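Local coordinates for protein branched-chain amino acid aminotransferase (Thermoproteus uzoniensis, PDB 5CE8) that probably transfers the amino group of L-valine, L-leucine or L-isoleucine to 2-oxoglutarate, using pyridoxal 5'-phosphate as cofactor, at residues I46-N51 / E100-R105. Residues are numbered along the deposited sequence; the frame is centred on the assembly and turned at random.
Sequences IRAYWN and EDLYIR
I46 pairs with I104 and A48 with L102 as the hydrogen-bonded positions of an antiparallel ladder, with R47 and Y103 the non-hydrogen-bonded pair between them. Four backbone hydrogen bonds join the strands, the shortest from I104 N to I46 O at 2.6 Å. Next to them run CA-H...O contacts, R47 CA to L102 O and D101 CA to A48 O. Beyond A48 the ladder is continued by a side chain: D101 OD1 accepts a hydrogen bond from W50 N at 3.1 Å, nearly straight at 170°. D101 CG lies anti to its own carbonyl carbon (chi1 -67°), which carries the carboxylate across to the other strand; the carboxylate plane stands 75° from the Y49 ring, and OD1 lies 4.0 Å from Y49 CD1. The apolar face is built by I46, A48, L102 and I104: I46 CB meets I104 CB at 4.1 Å, while I104 CD1 reaches diagonally across the pair to A48 CB, also 4.1 Å away. On the opposite face R47 CG rests 3.5 Å from L102 O, and the guanidinium bonds to G134 O; Y49 OH is hydrogen-bonded to E263 OE1. The Y103 side chain comes within about 6 Å of the bound PLP, its hydroxyl fixed within its own strand by R105 NH2. Within the antiparallel sheet of this class-IV aminotransferase, strands 55-58 and 125-132 flank the pair, and helix 60-74, bearing the cofactor-binding H63, packs against I46 on the apolar face.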
loop_
_atom_site.group_PDB
_atom_site.type_symbol
_atom_site.label_atom_id
_atom_site.label_comp_id
_atom_site.label_asym_id
_atom_site.label_seq_id
_atom_site.Cartn_x
_atom_site.Cartn_y
_atom_site.Cartn_z
ATOM N N ILE A 46 -31.522 -1.302 15.593
ATOM C CA ILE A 46 -32.000 -0.516 16.724
ATOM C C ILE A 46 -32.572 -1.473 17.712
ATOM O O ILE A 46 -33.320 -2.365 17.321
ATOM C CB ILE A 46 -33.066 0.482 16.362
ATOM C CG1 ILE A 46 -32.601 1.358 15.175
ATOM C CG2 ILE A 46 -33.450 1.302 17.609
ATOM C CD1 ILE A 46 -33.687 2.289 14.542
ATOM N N ARG A 47 -32.250 -1.272 18.985
ATOM C CA ARG A 47 -32.905 -2.071 20.025
ATOM C C ARG A 47 -33.962 -1.352 20.822
ATOM O O ARG A 47 -33.921 -0.146 20.995
ATOM C CB ARG A 47 -31.871 -2.665 20.985
ATOM C CG ARG A 47 -31.214 -3.911 20.448
ATOM C CD ARG A 47 -30.060 -4.357 21.311
ATOM N NE ARG A 47 -30.624 -5.310 22.177
ATOM C CZ ARG A 47 -30.215 -6.539 22.384
ATOM N NH1 ARG A 47 -29.061 -7.023 21.912
ATOM N NH2 ARG A 47 -31.001 -7.261 23.182
ATOM N N ALA A 48 -34.896 -2.153 21.350
ATOM C CA ALA A 48 -35.866 -1.670 22.282
ATOM C C ALA A 48 -35.742 -2.571 23.404
ATOM O O ALA A 48 -35.619 -3.769 23.216
ATOM C CB ALA A 48 -37.257 -1.766 21.712
ATOM N N TYR A 49 -35.819 -2.001 24.595
ATOM C CA TYR A 49 -35.724 -2.780 25.795
ATOM C C TYR A 49 -36.954 -2.575 26.763
ATOM O O TYR A 49 -37.394 -1.465 27.040
ATOM C CB TYR A 49 -34.517 -2.345 26.553
ATOM C CG TYR A 49 -33.169 -2.614 25.942
ATOM C CD1 TYR A 49 -32.467 -3.764 26.286
ATOM C CD2 TYR A 49 -32.539 -1.678 25.152
ATOM C CE1 TYR A 49 -31.188 -4.015 25.821
ATOM C CE2 TYR A 49 -31.225 -1.912 24.693
ATOM C CZ TYR A 49 -30.573 -3.071 25.026
ATOM O OH TYR A 49 -29.288 -3.307 24.608
ATOM N N TRP A 50 -37.417 -3.686 27.286
ATOM C CA TRP A 50 -38.521 -3.785 28.213
ATOM C C TRP A 50 -37.899 -3.702 29.583
ATOM O O TRP A 50 -37.086 -4.513 29.904
ATOM C CB TRP A 50 -39.138 -5.179 28.119
ATOM C CG TRP A 50 -40.371 -5.352 28.957
ATOM C CD1 TRP A 50 -40.583 -6.297 29.953
ATOM C CD2 TRP A 50 -41.566 -4.597 28.863
ATOM N NE1 TRP A 50 -41.855 -6.155 30.474
ATOM C CE2 TRP A 50 -42.477 -5.118 29.819
ATOM C CE3 TRP A 50 -41.974 -3.553 28.058
ATOM C CZ2 TRP A 50 -43.744 -4.602 29.992
ATOM C CZ3 TRP A 50 -43.265 -3.033 28.216
ATOM C CH2 TRP A 50 -44.141 -3.574 29.180
ATOM N N ASN A 51 -38.317 -2.756 30.388
ATOM C CA ASN A 51 -37.808 -2.650 31.737
ATOM C C ASN A 51 -38.837 -3.155 32.762
ATOM O O ASN A 51 -38.620 -2.999 33.924
ATOM C CB ASN A 51 -37.439 -1.205 32.034
ATOM C CG ASN A 51 -38.621 -0.289 32.015
ATOM O OD1 ASN A 51 -39.767 -0.719 31.986
ATOM N ND2 ASN A 51 -38.364 0.962 32.028
ATOM N N GLU A 100 -41.408 -6.747 25.134
ATOM C CA GLU A 100 -40.154 -7.518 25.361
ATOM C C GLU A 100 -39.025 -6.901 24.503
ATOM O O GLU A 100 -39.305 -6.144 23.591
ATOM C CB GLU A 100 -40.362 -8.965 24.918
ATOM C CG GLU A 100 -40.395 -9.145 23.375
ATOM C CD GLU A 100 -40.991 -10.475 22.938
ATOM O OE1 GLU A 100 -40.295 -11.479 22.824
ATOM O OE2 GLU A 100 -42.196 -10.497 22.704
ATOM N N ASP A 101 -37.791 -7.321 24.768
ATOM C CA ASP A 101 -36.571 -6.851 24.051
ATOM C C ASP A 101 -36.673 -7.249 22.576
ATOM O O ASP A 101 -37.062 -8.402 22.214
ATOM C CB ASP A 101 -35.283 -7.457 24.617
ATOM C CG ASP A 101 -34.974 -7.008 26.004
ATOM O OD1 ASP A 101 -35.695 -6.146 26.484
ATOM O OD2 ASP A 101 -34.035 -7.595 26.629
ATOM N N LEU A 102 -36.390 -6.261 21.744
ATOM C CA LEU A 102 -36.441 -6.358 20.292
ATOM C C LEU A 102 -35.163 -5.824 19.659
ATOM O O LEU A 102 -34.516 -4.983 20.260
ATOM C CB LEU A 102 -37.541 -5.474 19.753
ATOM C CG LEU A 102 -38.986 -5.643 20.223
ATOM C CD1 LEU A 102 -39.869 -4.556 19.541
ATOM C CD2 LEU A 102 -39.451 -7.085 19.999
ATOM N N TYR A 103 -34.852 -6.368 18.491
ATOM C CA TYR A 103 -33.988 -5.771 17.494
ATOM C C TYR A 103 -34.884 -5.342 16.343
ATOM O O TYR A 103 -35.680 -6.104 15.814
ATOM C CB TYR A 103 -32.995 -6.804 17.044
ATOM C CG TYR A 103 -31.950 -6.284 16.111
ATOM C CD1 TYR A 103 -32.160 -6.300 14.735
ATOM C CD2 TYR A 103 -30.740 -5.797 16.589
ATOM C CE1 TYR A 103 -31.207 -5.839 13.867
ATOM C CE2 TYR A 103 -29.764 -5.319 15.712
ATOM C CZ TYR A 103 -29.986 -5.400 14.359
ATOM O OH TYR A 103 -29.076 -4.865 13.470
ATOM N N ILE A 104 -34.778 -4.092 15.994
ATOM C CA ILE A 104 -35.503 -3.472 14.908
ATOM C C ILE A 104 -34.544 -3.220 13.666
ATOM O O ILE A 104 -33.458 -2.602 13.785
ATOM C CB ILE A 104 -36.059 -2.143 15.427
ATOM C CG1 ILE A 104 -37.076 -2.371 16.615
ATOM C CG2 ILE A 104 -36.763 -1.374 14.325
ATOM C CD1 ILE A 104 -37.027 -1.216 17.606
ATOM N N ARG A 105 -34.927 -3.744 12.524
ATOM C CA ARG A 105 -34.165 -3.562 11.294
ATOM C C ARG A 105 -34.837 -2.684 10.208
ATOM O O ARG A 105 -35.791 -3.178 9.496
ATOM C CB ARG A 105 -34.006 -4.906 10.675
ATOM C CG ARG A 105 -33.312 -4.871 9.306
ATOM C CD ARG A 105 -31.931 -4.206 9.211
ATOM N NE ARG A 105 -30.877 -4.657 10.112
ATOM C CZ ARG A 105 -30.063 -5.685 9.923
ATOM N NH1 ARG A 105 -30.134 -6.527 8.882
ATOM N NH2 ARG A 105 -29.149 -5.910 10.834
#